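Long-range contact in cellulose-binding protein (Saccharophagus degradans, PDB 2YHG), which is a putative polysaccharide-binding glycoside hydrolase-like protein of carbohydrate metabolism, whose fragment here joins a nucleoside hydrolase-like domain to a C-terminal domain: residues Y204-S209 / D292-Y297. Residues are numbered along the deposited sequence; the frame is centred on the assembly and turned at random. Where two conformers were deposited one is given.
Sequences YIRARS and DTYYMY
The carbonyl O of Tyr297 is met from two sources on the other strand: Arg206 N donates a hydrogen bond to it at 2.9 Å, and Ile205 CA adds a longer C-H...O contact at 3.4 Å. Tyr297 N returns a hydrogen bond to Tyr204 O, so the two backbones join in a single parallel-type bridge between Ile205 and Tyr297, although the strands run at 73° to one another. Beside it Met296 reaches out, its chain extended beyond CG, between two neighbours. Met296 CG lies 3.7 Å from Tyr204 CD1, while Met296 SD makes an oblique Met-aromatic contact with that ring, and Met296 CE sits over the centre of one face of the Arg206 guanidinium, 3.6 Å from Arg206 CZ. The Tyr204 ring, swung anti to the backbone N (chi1 -171°), lies side by side with Met296, both side chains pointing the same way. Asp184 OD2 hydrogen-bonds Tyr204 OH and forms a salt bridge with Arg206 NE; a second, Asp288 OD1 to Arg206 NH1, should help fix the guanidinium's rotation. Strand 203-207 is an edge strand of the parallel sheet in the nucleoside hydrolase-like domain, next to 180-185; strand 295-298, paired with 273-276, meets its outer edge, and helix 190-198 packs against Met296.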
# COMPACT_ATOMS: atom_id res chain seq x y z
N TYR A 204 -3.46 -11.15 -7.00
CA TYR A 204 -4.49 -10.17 -7.40
C TYR A 204 -5.43 -9.97 -6.21
O TYR A 204 -6.08 -10.91 -5.77
CB TYR A 204 -5.27 -10.68 -8.62
CG TYR A 204 -6.19 -9.67 -9.22
CD1 TYR A 204 -7.32 -9.24 -8.55
CD2 TYR A 204 -5.95 -9.14 -10.47
CE1 TYR A 204 -8.15 -8.27 -9.10
CE2 TYR A 204 -6.76 -8.18 -11.01
CZ TYR A 204 -7.86 -7.74 -10.34
OH TYR A 204 -8.66 -6.79 -10.92
N ILE A 205 -5.47 -8.74 -5.71
CA ILE A 205 -6.38 -8.31 -4.67
C ILE A 205 -7.45 -7.42 -5.26
O ILE A 205 -7.12 -6.47 -5.99
CB ILE A 205 -5.60 -7.47 -3.60
CG1 ILE A 205 -4.58 -8.33 -2.86
CG2 ILE A 205 -6.58 -6.78 -2.65
CD1 ILE A 205 -3.58 -7.53 -2.07
N ARG A 206 -8.72 -7.71 -5.00
CA ARG A 206 -9.83 -6.78 -5.24
C ARG A 206 -10.36 -6.37 -3.88
O ARG A 206 -11.11 -7.12 -3.25
CB ARG A 206 -10.92 -7.34 -6.15
CG ARG A 206 -12.06 -6.40 -6.40
CD ARG A 206 -13.04 -6.85 -7.48
NE ARG A 206 -12.48 -6.64 -8.81
CZ ARG A 206 -13.09 -6.95 -9.94
NH1 ARG A 206 -14.21 -7.67 -9.94
NH2 ARG A 206 -12.59 -6.54 -11.11
N ALA A 207 -9.90 -5.23 -3.39
CA ALA A 207 -10.25 -4.75 -2.07
C ALA A 207 -11.58 -4.05 -2.10
O ALA A 207 -11.81 -3.19 -2.96
CB ALA A 207 -9.18 -3.80 -1.56
N ARG A 208 -12.45 -4.37 -1.16
CA ARG A 208 -13.77 -3.76 -1.13
C ARG A 208 -14.10 -3.05 0.16
O ARG A 208 -15.01 -2.21 0.19
CB ARG A 208 -14.82 -4.80 -1.42
CG ARG A 208 -14.64 -5.49 -2.76
CD ARG A 208 -15.75 -6.54 -2.97
NE ARG A 208 -15.56 -7.65 -2.04
CZ ARG A 208 -16.55 -8.47 -1.68
NH1 ARG A 208 -17.77 -8.35 -2.21
NH2 ARG A 208 -16.32 -9.36 -0.73
N SER A 209 -13.40 -3.36 1.24
CA SER A 209 -13.76 -2.80 2.54
C SER A 209 -12.88 -1.60 2.85
O SER A 209 -12.06 -1.60 3.79
CB SER A 209 -13.66 -3.86 3.65
OG SER A 209 -14.63 -4.88 3.51
N ASP A 292 -16.75 -16.06 -15.05
CA ASP A 292 -16.85 -17.07 -13.97
C ASP A 292 -16.33 -18.43 -14.50
O ASP A 292 -16.53 -18.75 -15.67
CB ASP A 292 -18.31 -17.26 -13.55
CG ASP A 292 -18.88 -16.09 -12.74
OD1 ASP A 292 -18.08 -15.19 -12.28
OD2 ASP A 292 -20.10 -16.05 -12.53
N THR A 293 -15.70 -19.25 -13.64
CA THR A 293 -15.33 -18.90 -12.27
C THR A 293 -13.94 -18.27 -12.26
O THR A 293 -13.03 -18.73 -12.93
CB THR A 293 -15.26 -20.18 -11.39
OG1 THR A 293 -16.44 -20.96 -11.65
CG2 THR A 293 -15.12 -19.84 -9.93
N TYR A 294 -13.81 -17.19 -11.47
CA TYR A 294 -12.53 -16.55 -11.24
C TYR A 294 -12.37 -16.29 -9.76
O TYR A 294 -13.35 -16.13 -9.04
CB TYR A 294 -12.36 -15.25 -12.05
CG TYR A 294 -13.33 -14.17 -11.68
CD1 TYR A 294 -14.57 -14.08 -12.29
CD2 TYR A 294 -13.04 -13.27 -10.67
CE1 TYR A 294 -15.48 -13.13 -11.91
CE2 TYR A 294 -13.98 -12.32 -10.24
CZ TYR A 294 -15.21 -12.29 -10.86
OH TYR A 294 -16.20 -11.42 -10.45
N TYR A 295 -11.12 -16.18 -9.33
CA TYR A 295 -10.80 -15.96 -7.93
C TYR A 295 -9.98 -14.69 -7.77
O TYR A 295 -9.14 -14.37 -8.63
CB TYR A 295 -10.02 -17.15 -7.36
CG TYR A 295 -10.89 -18.36 -7.18
CD1 TYR A 295 -11.14 -19.24 -8.21
CD2 TYR A 295 -11.51 -18.60 -5.96
CE1 TYR A 295 -12.00 -20.32 -8.05
CE2 TYR A 295 -12.36 -19.66 -5.78
CZ TYR A 295 -12.62 -20.51 -6.83
OH TYR A 295 -13.48 -21.58 -6.64
N MET A 296 -10.17 -14.01 -6.65
CA MET A 296 -9.43 -12.82 -6.27
C MET A 296 -9.28 -12.83 -4.78
O MET A 296 -10.21 -13.18 -4.06
CB MET A 296 -10.17 -11.52 -6.69
CG MET A 296 -10.32 -11.38 -8.19
SD MET A 296 -11.43 -10.00 -8.57
CE MET A 296 -11.20 -9.93 -10.35
N TYR A 297 -8.12 -12.38 -4.27
CA TYR A 297 -8.00 -12.11 -2.85
C TYR A 297 -8.90 -10.94 -2.51
O TYR A 297 -8.96 -9.95 -3.24
CB TYR A 297 -6.57 -11.79 -2.48
CG TYR A 297 -5.67 -13.00 -2.46
CD1 TYR A 297 -5.74 -13.94 -1.47
CD2 TYR A 297 -4.75 -13.21 -3.48
CE1 TYR A 297 -4.88 -15.05 -1.46
CE2 TYR A 297 -3.92 -14.32 -3.49
CZ TYR A 297 -3.99 -15.23 -2.49
OH TYR A 297 -3.17 -16.34 -2.50